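Local structure of high-affinity zinc uptake system protein znuA (Streptococcus suis, 3MFQ) at residues H170-Y175 and L251-L256. The protein probably captures metal ions such as zinc outside the cell membrane as the substrate-binding component of an ABC-type uptake system. Residues are numbered along the deposited sequence; the frame is centred on the assembly and turned at random.
With ZN (zinc ion), chain D.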
loop_
_atom_site.group_PDB
_atom_site.type_symbol
_atom_site.label_atom_id
_atom_site.label_comp_id
_atom_site.label_asym_id
_atom_site.label_seq_id
_atom_site.Cartn_x
_atom_site.Cartn_y
_atom_site.Cartn_z
ATOM N N HIS A 170 -9.966 -1.101 5.931
ATOM C CA HIS A 170 -9.055 -1.674 6.918
ATOM C C HIS A 170 -7.845 -0.786 7.189
ATOM O O HIS A 170 -7.557 0.140 6.433
ATOM C CB HIS A 170 -8.629 -3.094 6.528
ATOM C CG HIS A 170 -7.575 -3.147 5.468
ATOM N ND1 HIS A 170 -7.832 -2.865 4.144
ATOM C CD2 HIS A 170 -6.262 -3.474 5.534
ATOM C CE1 HIS A 170 -6.722 -3.004 3.441
ATOM N NE2 HIS A 170 -5.755 -3.374 4.262
ATOM N N ASP A 171 -7.148 -1.076 8.281
ATOM C CA ASP A 171 -6.041 -0.247 8.740
ATOM C C ASP A 171 -4.838 -0.354 7.810
ATOM O O ASP A 171 -3.974 -1.207 7.999
ATOM C CB ASP A 171 -5.643 -0.658 10.156
ATOM C CG ASP A 171 -5.181 0.513 10.991
ATOM O OD1 ASP A 171 -4.871 1.573 10.406
ATOM O OD2 ASP A 171 -5.133 0.374 12.231
ATOM N N ALA A 172 -4.779 0.521 6.813
ATOM C CA ALA A 172 -3.723 0.445 5.810
ATOM C C ALA A 172 -3.070 1.797 5.546
ATOM O O ALA A 172 -2.210 1.912 4.675
ATOM C CB ALA A 172 -4.266 -0.142 4.518
ATOM N N PHE A 173 -3.481 2.815 6.294
ATOM C CA PHE A 173 -2.977 4.164 6.074
ATOM C C PHE A 173 -2.382 4.777 7.335
ATOM O O PHE A 173 -2.322 5.999 7.468
ATOM C CB PHE A 173 -4.085 5.065 5.533
ATOM C CG PHE A 173 -4.644 4.613 4.212
ATOM C CD1 PHE A 173 -5.742 3.771 4.162
ATOM C CD2 PHE A 173 -4.074 5.032 3.021
ATOM C CE1 PHE A 173 -6.259 3.354 2.948
ATOM C CE2 PHE A 173 -4.588 4.619 1.804
ATOM C CZ PHE A 173 -5.681 3.778 1.769
ATOM N N ASN A 174 -1.946 3.927 8.258
ATOM C CA ASN A 174 -1.301 4.397 9.479
ATOM C C ASN A 174 -0.033 5.170 9.171
ATOM O O ASN A 174 0.250 6.193 9.793
ATOM C CB ASN A 174 -0.974 3.228 10.405
ATOM C CG ASN A 174 -2.178 2.753 11.187
ATOM O OD1 ASN A 174 -3.012 3.554 11.607
ATOM N ND2 ASN A 174 -2.272 1.446 11.394
ATOM N N TYR A 175 0.735 4.671 8.211
ATOM C CA TYR A 175 1.961 5.338 7.806
ATOM C C TYR A 175 1.631 6.645 7.095
ATOM O O TYR A 175 2.371 7.624 7.194
ATOM C CB TYR A 175 2.794 4.426 6.908
ATOM C CG TYR A 175 3.388 3.240 7.635
ATOM C CD1 TYR A 175 4.659 3.306 8.190
ATOM C CD2 TYR A 175 2.675 2.055 7.772
ATOM C CE1 TYR A 175 5.207 2.224 8.857
ATOM C CE2 TYR A 175 3.216 0.968 8.434
ATOM C CZ TYR A 175 4.482 1.058 8.975
ATOM O OH TYR A 175 5.024 -0.017 9.638
ATOM N N LEU A 251 -9.696 4.071 -3.394
ATOM C CA LEU A 251 -8.344 4.210 -2.881
ATOM C C LEU A 251 -7.590 2.913 -3.129
ATOM O O LEU A 251 -8.167 1.828 -3.058
ATOM C CB LEU A 251 -8.366 4.515 -1.382
ATOM C CG LEU A 251 -8.963 5.845 -0.925
ATOM C CD1 LEU A 251 -8.993 5.919 0.591
ATOM C CD2 LEU A 251 -8.176 7.008 -1.499
ATOM N N PHE A 252 -6.302 3.025 -3.429
ATOM C CA PHE A 252 -5.459 1.848 -3.555
ATOM C C PHE A 252 -4.662 1.682 -2.274
ATOM O O PHE A 252 -3.899 2.569 -1.893
ATOM C CB PHE A 252 -4.510 1.983 -4.742
ATOM C CG PHE A 252 -5.193 2.330 -6.030
ATOM C CD1 PHE A 252 -5.893 1.370 -6.741
ATOM C CD2 PHE A 252 -5.122 3.614 -6.541
ATOM C CE1 PHE A 252 -6.517 1.687 -7.930
ATOM C CE2 PHE A 252 -5.742 3.937 -7.729
ATOM C CZ PHE A 252 -6.442 2.973 -8.425
ATOM N N SER A 253 -4.844 0.552 -1.601
ATOM C CA SER A 253 -4.111 0.285 -0.375
ATOM C C SER A 253 -3.113 -0.844 -0.581
ATOM O O SER A 253 -1.923 -0.687 -0.319
ATOM C CB SER A 253 -5.068 -0.069 0.763
ATOM O OG SER A 253 -5.611 -1.365 0.585
ATOM N N ASP A 254 -3.608 -1.979 -1.061
ATOM C CA ASP A 254 -2.790 -3.176 -1.175
ATOM C C ASP A 254 -2.451 -3.524 -2.616
ATOM O O ASP A 254 -2.073 -4.655 -2.910
ATOM C CB ASP A 254 -3.492 -4.359 -0.508
ATOM C CG ASP A 254 -3.654 -4.169 0.984
ATOM O OD1 ASP A 254 -2.913 -3.346 1.561
ATOM O OD2 ASP A 254 -4.519 -4.844 1.580
ATOM N N SER A 255 -2.581 -2.553 -3.512
ATOM C CA SER A 255 -2.283 -2.795 -4.916
ATOM C C SER A 255 -2.336 -1.527 -5.750
ATOM O O SER A 255 -3.073 -0.596 -5.437
ATOM C CB SER A 255 -3.261 -3.816 -5.500
ATOM O OG SER A 255 -3.035 -4.003 -6.888
ATOM N N LEU A 256 -1.542 -1.502 -6.815
ATOM C CA LEU A 256 -1.643 -0.466 -7.829
ATOM C C LEU A 256 -2.820 -0.786 -8.736
ATOM O O LEU A 256 -3.571 -1.726 -8.481
ATOM C CB LEU A 256 -0.364 -0.409 -8.660
ATOM C CG LEU A 256 0.740 0.534 -8.184
ATOM C CD1 LEU A 256 0.769 0.621 -6.670
ATOM C CD2 LEU A 256 2.088 0.097 -8.735
HETATM ZN ZN ZN D . -3.784 -4.067 3.675
#
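His170 and Asp254 reach toward each other tip to tip and close on one zinc ion, in the interlobe metal site of a cluster A-I (ZnuA/TroA-type) solute-binding protein. From CB of His170, the ring leaves with CG between the backbone N and the carbonyl carbon (chi1 78°). ND1 is hydrogen-bonded to Glu219, a second-shell carboxylate that probably makes NE2 a stronger electron-pair ligand for the metal. His170 CE1 lies 3.5 Å from Ser253 OG, which sits at the ring edge near its plane and whose main polar partner is also Glu219. CD2 and CE1 flank NE2 at nearly equal distances from the ion, and at the tip His170 NE2 binds the zinc at 2.2 Å. The hydrogen bond at ND1 and the metal bond at NE2 together hold the rotation of the ring. Histidine suits this place because its two nitrogens can serve metal and carboxylate at once.

Asp254 answers with both oxygens, OD1 and OD2 each 2.4 Å from the zinc, in a bidentate carboxylate whose plane is turned 59° from the imidazole; its negative charge probably offsets part of the positive charge of the ion. His41 and His104 complete the site.

Next to the metal site, the small side chains of Ala172 and Ser253 allow their CA atoms to come within 6.2 Å, and Ala172 CB meets Ser253 CB at 3.8 Å. Phe173, at the N-cap position of helix 174-179, fills the apolar part of the contact. Its CG stands anti to the carbonyl carbon (chi1 -61°), and Phe173 CZ touches Ser253 CB at 4.0 Å. The same CZ meets the branched tip of Leu251, 4.1 Å from Leu251 CD1.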